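Local coordinates for protein PelD (Pseudomonas aeruginosa, PDB 4EU0) that binds the bacterial second messenger cyclic di-GMP as an effector and takes part in forming the pellicle, a biofilm at the air-liquid interface, at residues Arg42-Arg48 and Leu60-Met66; Leu85-Arg89 and Phe131-Phe136; Phe167-Lys172 and Gln294-Ile298. All coordinates share one frame. Residue numbers count along the deposited sequence, not the author numbering.

Contact 1 (Arg42-Arg48 and Leu60-Met66); sequences RIAGLYR and LATLGEM
Strand 43-48 and the short strand 61-63 run antiparallel, with axes 4.6 Å apart at 170°. Ala44-Leu63 and Leu46-Ala61 are hydrogen-bonded pairs, flanking the non-hydrogen-bonded pair Gly45-Thr62 (CA-CA 4.3 Å). Ala44 N reaches Leu63 O at 2.9 Å, Leu63 N reaches Ala44 O at 2.8 Å, and Leu46 N reaches Ala61 O at 2.9 Å. Leu60 N adds a bond to Leu46 O at 2.8 Å, so Leu60 and Ala61 both face Leu46 in a classic beta bulge.

Ala44, Leu46 (chi1 t, chi2 p), Ala61 and Leu63 (t, p) share one face, and helix 28-39 packs on it through Val31, Leu32 and Ala36. Leu60 (m, t) turns toward the other strand, its CD1 lying 4.0 Å from Arg48 CB. Tyr47 (chi1 m, chi2 -90°) lays its ring back along its own strand, above Gly45, where a CB would collide with the phenol. Met66 (t, m, m) places SD at the edge of that ring, 5.5 Å from the centroid and 80° off the normal, a Met-aromatic contact; Met66 CG also sits 3.1 Å from Ala44 O. Beyond Leu63, Gly64 takes phi 69° and psi -165°, and any CB there would run into Arg42 O. Glu65 then centres an inverse gamma turn that swings Met66 back over the sheet, with Ile43 CG2 (Ile43 chi1 m) 3.4 Å from Glu65 O.

This is a bulged antiparallel strand pair at one margin of the helix-backed, five-stranded GAF-domain sheet.

Contact 2 (Leu85-Arg89 and Phe131-Phe136); sequences LVSVR and FNERTF
Leu85-Ser87 is extended, strand 86-87 included, and the chain leaves the beta conformation at Val88 and Arg89; Phe131-Phe136 passes from loop into the first turn of helix 133-150. They run in opposite senses: Leu85 CA lies 7.5 Å from Phe136 CA, and Arg89 CA 7.8 Å from Phe131 CA. No hydrogen bond crosses between them; the contact is made by packing and one salt bridge. Asn132 (chi1 p) N-caps the helix, its OD1 accepting from Thr135 N at 3.1 Å, and Phe136 N bonds to Asn132 O at 3.0 Å.

Phe136 (chi1 m) points toward the strand: its CB is 3.8 Å from Leu85 CD1, and its CE2 is 3.5 Å from Ser87 OG. Phe131 (chi1 t) brings its ring edge to the Arg89 backbone, CE2 3.4 Å from Arg89 CA. Arg89 (chi1 p) curls so that NH1 meets Glu133 OE2 in a 2.5 Å salt bridge, while the same NH1 lies 3.2 Å from Phe136 CE2 at the ring edge.

The arrangement is a side-chain-N-capped helix start packed against a marginal strand of the GAF-domain sheet.

Contact 3 (Phe167-Lys172 and Gln294-Ile298); sequences FSQYLK and QQVAI
The extreme C-terminus of the chain packs against helix 162-181, a helix of the GGDEF domain, as an irregular tail, extended only at Val296 and Ala297. Phe167 (chi1 t) presents the edge of its ring to the tail, CE2 lying 4.1 Å from Val296 CG2; the ring otherwise packs on Val214, Leu216, Leu228 and Leu230 of the domain's sheet. Ser168 is where the backbones come nearest, its CA 5.3 Å from Ile298 CA. Its chi1 t rotamer sends OG to donate a very short hydrogen bond, 2.5 Å, to Ala297 O, and leaves OG 3.0 Å from Ile298 CG2, a tight fit.

One helical turn on from Phe167, Leu171 (chi1 t, chi2 p), whose N bonds to Phe167 O at 2.9 Å, points at the tail. Its CD2 is 4.2 Å from Val296 CG2 (Val296 chi1 p) and 3.8 Å from Ile298 O, so Val296 packs against both Phe167 and Leu171. After the extended pair, Ile298 turns to phi 59°. Lys172 is all-trans and carries NZ away to Thr113 O, while its aliphatic root rests on the terminal residue, with CB 3.7 Å from Ile298 CG2.

In the fold
Contacts 1 and 2 belong to the GAF domain and sit at the two margins of one five-stranded antiparallel sheet: strand 61-63 ends it on one side, strand 86-87 on the other. Their centres are 18 Å apart and their nearest atoms about 10 Å, so they do not touch. Contact 3 lies across the chain's centre in the GGDEF domain, 34 Å from contact 1 and 31 Å from contact 2 between centres. The chain runs from helix 133-150, begun in contact 2, into helix 162-181 of contact 3. The bound cyclic di-GMP is near contact 3: the Phe167 side chain is about 12 Å from it and about 8 Å from the side chain of Asp213, one of the residues that bind it.

Contact 1 (Arg42-Arg48 and Leu60-Met66)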
loop_
_atom_site.group_PDB
_atom_site.type_symbol
_atom_site.label_atom_id
_atom_site.label_comp_id
_atom_site.label_asym_id
_atom_site.label_seq_id
_atom_site.Cartn_x
_atom_site.Cartn_y
_atom_site.Cartn_z
ATOM N N ARG A 42 -3.305 -22.661 -10.660
ATOM C CA ARG A 42 -4.241 -23.766 -10.837
ATOM C C ARG A 42 -4.378 -24.631 -9.581
ATOM O O ARG A 42 -5.489 -25.041 -9.229
ATOM C CB ARG A 42 -3.876 -24.606 -12.068
ATOM C CG ARG A 42 -4.974 -25.569 -12.536
ATOM C CD ARG A 42 -6.276 -24.828 -12.870
ATOM N NE ARG A 42 -7.231 -25.663 -13.595
ATOM C CZ ARG A 42 -8.105 -26.495 -13.031
ATOM N NH1 ARG A 42 -8.166 -26.628 -11.711
ATOM N NH2 ARG A 42 -8.923 -27.203 -13.795
ATOM N N ILE A 43 -3.255 -24.919 -8.920
ATOM C CA ILE A 43 -3.284 -25.609 -7.628
ATOM C C ILE A 43 -2.405 -24.875 -6.617
ATOM O O ILE A 43 -1.204 -24.688 -6.839
ATOM C CB ILE A 43 -2.869 -27.112 -7.706
ATOM C CG1 ILE A 43 -3.486 -27.812 -8.923
ATOM C CG2 ILE A 43 -3.298 -27.841 -6.431
ATOM C CD1 ILE A 43 -2.977 -29.240 -9.150
ATOM N N ALA A 44 -3.017 -24.466 -5.504
ATOM C CA ALA A 44 -2.337 -23.665 -4.489
ATOM C C ALA A 44 -3.039 -23.748 -3.133
ATOM O O ALA A 44 -4.155 -24.268 -3.029
ATOM C CB ALA A 44 -2.234 -22.204 -4.945
ATOM N N GLY A 45 -2.374 -23.225 -2.105
ATOM C CA GLY A 45 -2.930 -23.171 -0.756
ATOM C C GLY A 45 -2.452 -21.943 -0.007
ATOM O O GLY A 45 -1.356 -21.431 -0.265
ATOM N N LEU A 46 -3.284 -21.468 0.917
ATOM C CA LEU A 46 -2.942 -20.329 1.766
ATOM C C LEU A 46 -2.877 -20.765 3.225
ATOM O O LEU A 46 -3.815 -21.377 3.735
ATOM C CB LEU A 46 -3.971 -19.213 1.600
ATOM C CG LEU A 46 -3.665 -17.872 2.277
ATOM C CD1 LEU A 46 -2.478 -17.152 1.630
ATOM C CD2 LEU A 46 -4.897 -16.992 2.238
ATOM N N TYR A 47 -1.768 -20.443 3.886
ATOM C CA TYR A 47 -1.500 -20.916 5.253
ATOM C C TYR A 47 -1.123 -19.774 6.189
ATOM O O TYR A 47 -0.488 -18.816 5.769
ATOM C CB TYR A 47 -0.370 -21.948 5.237
ATOM C CG TYR A 47 -0.586 -23.047 4.224
ATOM C CD1 TYR A 47 -1.272 -24.202 4.567
ATOM C CD2 TYR A 47 -0.134 -22.910 2.907
ATOM C CE1 TYR A 47 -1.483 -25.210 3.644
ATOM C CE2 TYR A 47 -0.350 -23.909 1.972
ATOM C CZ TYR A 47 -1.022 -25.057 2.351
ATOM O OH TYR A 47 -1.236 -26.061 1.439
ATOM N N ARG A 48 -1.512 -19.882 7.458
ATOM C CA ARG A 48 -1.092 -18.906 8.458
ATOM C C ARG A 48 0.357 -19.167 8.858
ATOM O O ARG A 48 0.773 -20.315 8.993
ATOM C CB ARG A 48 -1.998 -18.951 9.694
ATOM C CG ARG A 48 -1.587 -17.982 10.801
ATOM C CD ARG A 48 -2.389 -18.172 12.084
ATOM N NE ARG A 48 -3.814 -17.886 11.907
ATOM C CZ ARG A 48 -4.357 -16.670 11.888
ATOM N NH1 ARG A 48 -3.609 -15.577 12.026
ATOM N NH2 ARG A 48 -5.667 -16.544 11.722
ATOM N N LEU A 60 -5.800 -22.551 5.292
ATOM C CA LEU A 60 -6.854 -21.556 5.467
ATOM C C LEU A 60 -7.804 -21.558 4.279
ATOM O O LEU A 60 -8.995 -21.271 4.425
ATOM C CB LEU A 60 -6.257 -20.156 5.653
ATOM C CG LEU A 60 -5.340 -19.920 6.856
ATOM C CD1 LEU A 60 -4.625 -18.588 6.720
ATOM C CD2 LEU A 60 -6.122 -19.984 8.159
ATOM N N ALA A 61 -7.251 -21.869 3.105
ATOM C CA ALA A 61 -7.995 -21.956 1.849
ATOM C C ALA A 61 -7.148 -22.702 0.824
ATOM O O ALA A 61 -5.915 -22.633 0.861
ATOM C CB ALA A 61 -8.360 -20.569 1.330
ATOM N N THR A 62 -7.816 -23.419 -0.081
ATOM C CA THR A 62 -7.136 -24.206 -1.112
ATOM C C THR A 62 -7.719 -23.973 -2.511
ATOM O O THR A 62 -8.898 -23.649 -2.660
ATOM C CB THR A 62 -7.170 -25.717 -0.798
ATOM O OG1 THR A 62 -8.526 -26.176 -0.769
ATOM C CG2 THR A 62 -6.512 -26.009 0.539
ATOM N N LEU A 63 -6.870 -24.124 -3.523
ATOM C CA LEU A 63 -7.280 -24.030 -4.920
ATOM C C LEU A 63 -6.786 -25.267 -5.659
ATOM O O LEU A 63 -5.635 -25.669 -5.496
ATOM C CB LEU A 63 -6.720 -22.757 -5.571
ATOM C CG LEU A 63 -6.968 -22.570 -7.074
ATOM C CD1 LEU A 63 -8.357 -22.000 -7.347
ATOM C CD2 LEU A 63 -5.896 -21.687 -7.693
ATOM N N GLY A 64 -7.663 -25.864 -6.463
ATOM C CA GLY A 64 -7.357 -27.107 -7.169
ATOM C C GLY A 64 -7.243 -28.273 -6.207
ATOM O O GLY A 64 -7.666 -28.174 -5.050
ATOM N N GLU A 65 -6.665 -29.375 -6.680
ATOM C CA GLU A 65 -6.478 -30.564 -5.852
ATOM C C GLU A 65 -5.220 -30.396 -5.000
ATOM O O GLU A 65 -4.152 -30.921 -5.323
ATOM C CB GLU A 65 -6.412 -31.826 -6.719
ATOM C CG GLU A 65 -7.259 -32.985 -6.200
ATOM C CD GLU A 65 -8.746 -32.657 -6.169
ATOM O OE1 GLU A 65 -9.270 -32.135 -7.177
ATOM O OE2 GLU A 65 -9.390 -32.917 -5.132
ATOM N N MET A 66 -5.376 -29.649 -3.910
ATOM C CA MET A 66 -4.277 -29.210 -3.053
ATOM C C MET A 66 -3.723 -30.328 -2.160
ATOM O O MET A 66 -4.419 -30.797 -1.259
ATOM C CB MET A 66 -4.777 -28.055 -2.182
ATOM C CG MET A 66 -3.728 -27.079 -1.696
ATOM S SD MET A 66 -2.615 -27.667 -0.406
ATOM C CE MET A 66 -3.738 -28.273 0.856
#

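Contact 2 (Leu85-Arg89 and Phe131-Phe136)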
loop_
_atom_site.group_PDB
_atom_site.type_symbol
_atom_site.label_atom_id
_atom_site.label_comp_id
_atom_site.label_asym_id
_atom_site.label_seq_id
_atom_site.Cartn_x
_atom_site.Cartn_y
_atom_site.Cartn_z
ATOM N N LEU A 85 9.694 -14.258 -1.776
ATOM C CA LEU A 85 9.239 -15.206 -2.775
ATOM C C LEU A 85 10.399 -16.093 -3.223
ATOM O O LEU A 85 11.490 -15.609 -3.528
ATOM C CB LEU A 85 8.676 -14.444 -3.974
ATOM C CG LEU A 85 8.080 -15.214 -5.158
ATOM C CD1 LEU A 85 7.093 -14.310 -5.839
ATOM C CD2 LEU A 85 9.130 -15.695 -6.155
ATOM N N VAL A 86 10.153 -17.393 -3.251
ATOM C CA VAL A 86 11.139 -18.345 -3.755
ATOM C C VAL A 86 10.461 -19.315 -4.722
ATOM O O VAL A 86 9.333 -19.755 -4.490
ATOM C CB VAL A 86 11.847 -19.120 -2.615
ATOM C CG1 VAL A 86 12.688 -18.177 -1.738
ATOM C CG2 VAL A 86 10.841 -19.873 -1.773
ATOM N N SER A 87 11.146 -19.630 -5.816
ATOM C CA SER A 87 10.630 -20.597 -6.774
ATOM C C SER A 87 11.629 -21.722 -7.002
ATOM O O SER A 87 12.819 -21.566 -6.733
ATOM C CB SER A 87 10.289 -19.917 -8.102
ATOM O OG SER A 87 11.430 -19.291 -8.659
ATOM N N VAL A 88 11.132 -22.852 -7.493
ATOM C CA VAL A 88 11.993 -23.949 -7.937
ATOM C C VAL A 88 12.178 -23.835 -9.452
ATOM O O VAL A 88 11.878 -24.770 -10.198
ATOM C CB VAL A 88 11.407 -25.334 -7.579
ATOM C CG1 VAL A 88 12.513 -26.378 -7.493
ATOM C CG2 VAL A 88 10.669 -25.279 -6.272
ATOM N N ARG A 89 12.668 -22.680 -9.896
ATOM C CA ARG A 89 12.835 -22.390 -11.327
ATOM C C ARG A 89 14.102 -23.012 -11.926
ATOM O O ARG A 89 14.363 -24.201 -11.738
ATOM C CB ARG A 89 12.765 -20.877 -11.603
ATOM C CG ARG A 89 13.644 -19.994 -10.711
ATOM C CD ARG A 89 14.435 -18.965 -11.525
ATOM N NE ARG A 89 13.673 -18.396 -12.637
ATOM C CZ ARG A 89 12.845 -17.360 -12.535
ATOM N NH1 ARG A 89 12.658 -16.763 -11.366
ATOM N NH2 ARG A 89 12.202 -16.917 -13.607
ATOM N N PHE A 131 5.302 -19.019 -15.365
ATOM C CA PHE A 131 6.330 -19.352 -14.387
ATOM C C PHE A 131 7.585 -18.547 -14.726
ATOM O O PHE A 131 8.575 -19.081 -15.242
ATOM C CB PHE A 131 6.594 -20.862 -14.374
ATOM C CG PHE A 131 7.492 -21.317 -13.255
ATOM C CD1 PHE A 131 7.052 -21.303 -11.932
ATOM C CD2 PHE A 131 8.776 -21.762 -13.524
ATOM C CE1 PHE A 131 7.884 -21.724 -10.903
ATOM C CE2 PHE A 131 9.613 -22.188 -12.499
ATOM C CZ PHE A 131 9.166 -22.165 -11.185
ATOM N N ASN A 132 7.514 -17.248 -14.441
ATOM C CA ASN A 132 8.570 -16.302 -14.790
ATOM C C ASN A 132 8.623 -15.112 -13.840
ATOM O O ASN A 132 7.719 -14.920 -13.021
ATOM C CB ASN A 132 8.430 -15.837 -16.252
ATOM C CG ASN A 132 7.133 -15.078 -16.519
ATOM O OD1 ASN A 132 6.864 -14.050 -15.907
ATOM N ND2 ASN A 132 6.344 -15.571 -17.470
ATOM N N GLU A 133 9.674 -14.305 -13.970
ATOM C CA GLU A 133 9.890 -13.159 -13.088
ATOM C C GLU A 133 8.788 -12.102 -13.124
ATOM O O GLU A 133 8.527 -11.460 -12.107
ATOM C CB GLU A 133 11.257 -12.517 -13.354
ATOM C CG GLU A 133 12.443 -13.378 -12.909
ATOM C CD GLU A 133 12.590 -13.495 -11.390
ATOM O OE1 GLU A 133 11.966 -12.710 -10.643
ATOM O OE2 GLU A 133 13.348 -14.378 -10.939
ATOM N N ARG A 134 8.139 -11.933 -14.275
ATOM C CA ARG A 134 7.034 -10.977 -14.403
ATOM C C ARG A 134 5.860 -11.336 -13.477
ATOM O O ARG A 134 5.332 -10.477 -12.764
ATOM C CB ARG A 134 6.567 -10.858 -15.865
ATOM C CG ARG A 134 5.382 -9.914 -16.045
ATOM C CD ARG A 134 4.802 -9.948 -17.446
ATOM N NE ARG A 134 3.524 -9.236 -17.488
ATOM C CZ ARG A 134 2.849 -8.943 -18.597
ATOM N NH1 ARG A 134 3.320 -9.287 -19.790
ATOM N NH2 ARG A 134 1.695 -8.297 -18.509
ATOM N N THR A 135 5.465 -12.605 -13.485
ATOM C CA THR A 135 4.363 -13.078 -12.641
ATOM C C THR A 135 4.784 -13.125 -11.167
ATOM O O THR A 135 4.015 -12.730 -10.279
ATOM C CB THR A 135 3.844 -14.454 -13.110
ATOM O OG1 THR A 135 3.582 -14.408 -14.519
ATOM C CG2 THR A 135 2.566 -14.851 -12.371
ATOM N N PHE A 136 6.009 -13.579 -10.912
ATOM C CA PHE A 136 6.545 -13.603 -9.551
ATOM C C PHE A 136 6.488 -12.207 -8.934
ATOM O O PHE A 136 6.092 -12.052 -7.776
ATOM C CB PHE A 136 7.985 -14.133 -9.515
ATOM C CG PHE A 136 8.137 -15.552 -9.988
ATOM C CD1 PHE A 136 7.052 -16.424 -10.026
ATOM C CD2 PHE A 136 9.385 -16.022 -10.382
ATOM C CE1 PHE A 136 7.197 -17.729 -10.470
ATOM C CE2 PHE A 136 9.548 -17.332 -10.819
ATOM C CZ PHE A 136 8.451 -18.192 -10.860
#

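Contact 3 (Phe167-Lys172 and Gln294-Ile298)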
loop_
_atom_site.group_PDB
_atom_site.type_symbol
_atom_site.label_atom_id
_atom_site.label_comp_id
_atom_site.label_asym_id
_atom_site.label_seq_id
_atom_site.Cartn_x
_atom_site.Cartn_y
_atom_site.Cartn_z
ATOM N N PHE A 167 -1.334 6.665 6.943
ATOM C CA PHE A 167 -0.469 7.417 6.047
ATOM C C PHE A 167 0.938 6.825 6.109
ATOM O O PHE A 167 1.533 6.565 5.074
ATOM C CB PHE A 167 -0.443 8.904 6.404
ATOM C CG PHE A 167 0.310 9.732 5.411
ATOM C CD1 PHE A 167 -0.339 10.243 4.294
ATOM C CD2 PHE A 167 1.671 9.972 5.581
ATOM C CE1 PHE A 167 0.365 10.996 3.355
ATOM C CE2 PHE A 167 2.379 10.717 4.644
ATOM C CZ PHE A 167 1.715 11.232 3.544
ATOM N N SER A 168 1.441 6.629 7.326
ATOM C CA SER A 168 2.762 6.051 7.564
ATOM C C SER A 168 2.923 4.684 6.896
ATOM O O SER A 168 3.900 4.432 6.180
ATOM C CB SER A 168 3.014 5.940 9.073
ATOM O OG SER A 168 4.338 5.527 9.325
ATOM N N GLN A 169 1.959 3.800 7.130
ATOM C CA GLN A 169 1.982 2.482 6.504
ATOM C C GLN A 169 1.979 2.541 4.976
ATOM O O GLN A 169 2.819 1.934 4.341
ATOM C CB GLN A 169 0.832 1.610 7.007
ATOM C CG GLN A 169 0.841 0.207 6.400
ATOM C CD GLN A 169 -0.407 -0.595 6.723
ATOM O OE1 GLN A 169 -0.321 -1.755 7.145
ATOM N NE2 GLN A 169 -1.576 0.015 6.520
ATOM N N TYR A 170 1.022 3.270 4.394
ATOM C CA TYR A 170 0.918 3.385 2.952
ATOM C C TYR A 170 2.172 3.996 2.320
ATOM O O TYR A 170 2.619 3.544 1.276
ATOM C CB TYR A 170 -0.335 4.189 2.560
ATOM C CG TYR A 170 -1.665 3.455 2.625
ATOM C CD1 TYR A 170 -2.622 3.636 1.615
ATOM C CD2 TYR A 170 -1.990 2.604 3.689
ATOM C CE1 TYR A 170 -3.868 2.984 1.663
ATOM C CE2 TYR A 170 -3.239 1.944 3.737
ATOM C CZ TYR A 170 -4.165 2.153 2.724
ATOM O OH TYR A 170 -5.384 1.519 2.751
ATOM N N LEU A 171 2.734 5.017 2.967
ATOM C CA LEU A 171 3.974 5.625 2.480
ATOM C C LEU A 171 5.120 4.616 2.468
ATOM O O LEU A 171 5.847 4.519 1.482
ATOM C CB LEU A 171 4.343 6.856 3.313
ATOM C CG LEU A 171 5.664 7.555 2.952
ATOM C CD1 LEU A 171 5.684 8.044 1.514
ATOM C CD2 LEU A 171 5.870 8.711 3.926
ATOM N N LYS A 172 5.266 3.848 3.540
ATOM C CA LYS A 172 6.359 2.865 3.578
ATOM C C LYS A 172 6.153 1.818 2.502
ATOM O O LYS A 172 7.089 1.442 1.808
ATOM C CB LYS A 172 6.486 2.203 4.947
ATOM C CG LYS A 172 7.751 1.364 5.061
ATOM C CD LYS A 172 7.931 0.770 6.445
ATOM C CE LYS A 172 9.246 0.015 6.513
ATOM N NZ LYS A 172 9.542 -0.491 7.881
ATOM N N GLN A 294 8.305 13.991 14.052
ATOM C CA GLN A 294 7.192 13.716 14.958
ATOM C C GLN A 294 5.863 13.716 14.205
ATOM O O GLN A 294 4.879 13.132 14.668
ATOM C CB GLN A 294 7.155 14.722 16.116
ATOM C CG GLN A 294 8.472 14.872 16.895
ATOM C CD GLN A 294 8.973 13.577 17.541
ATOM O OE1 GLN A 294 8.192 12.683 17.885
ATOM N NE2 GLN A 294 10.289 13.483 17.718
ATOM N N GLN A 295 5.859 14.359 13.037
ATOM C CA GLN A 295 4.667 14.505 12.200
ATOM C C GLN A 295 4.569 13.438 11.112
ATOM O O GLN A 295 3.484 12.912 10.841
ATOM C CB GLN A 295 4.645 15.894 11.554
ATOM C CG GLN A 295 4.382 17.026 12.522
ATOM C CD GLN A 295 4.573 18.388 11.887
ATOM O OE1 GLN A 295 5.641 18.697 11.352
ATOM N NE2 GLN A 295 3.542 19.217 11.958
ATOM N N VAL A 296 5.698 13.133 10.476
ATOM C CA VAL A 296 5.753 12.079 9.462
ATOM C C VAL A 296 6.984 11.197 9.672
ATOM O O VAL A 296 8.099 11.697 9.809
ATOM C CB VAL A 296 5.682 12.655 8.007
ATOM C CG1 VAL A 296 6.813 13.647 7.746
ATOM C CG2 VAL A 296 5.670 11.538 6.969
ATOM N N ALA A 297 6.752 9.886 9.715
ATOM C CA ALA A 297 7.805 8.890 9.912
ATOM C C ALA A 297 7.331 7.558 9.338
ATOM O O ALA A 297 6.126 7.299 9.306
ATOM C CB ALA A 297 8.137 8.743 11.391
ATOM N N ILE A 298 8.281 6.727 8.899
ATOM C CA ILE A 298 8.005 5.446 8.197
ATOM C C ILE A 298 7.200 5.608 6.892
ATOM O O ILE A 298 7.717 6.060 5.869
ATOM C CB ILE A 298 7.394 4.352 9.133
ATOM C CG1 ILE A 298 8.508 3.476 9.705
ATOM C CG2 ILE A 298 6.351 3.472 8.394
ATOM C CD1 ILE A 298 8.033 2.314 10.554
#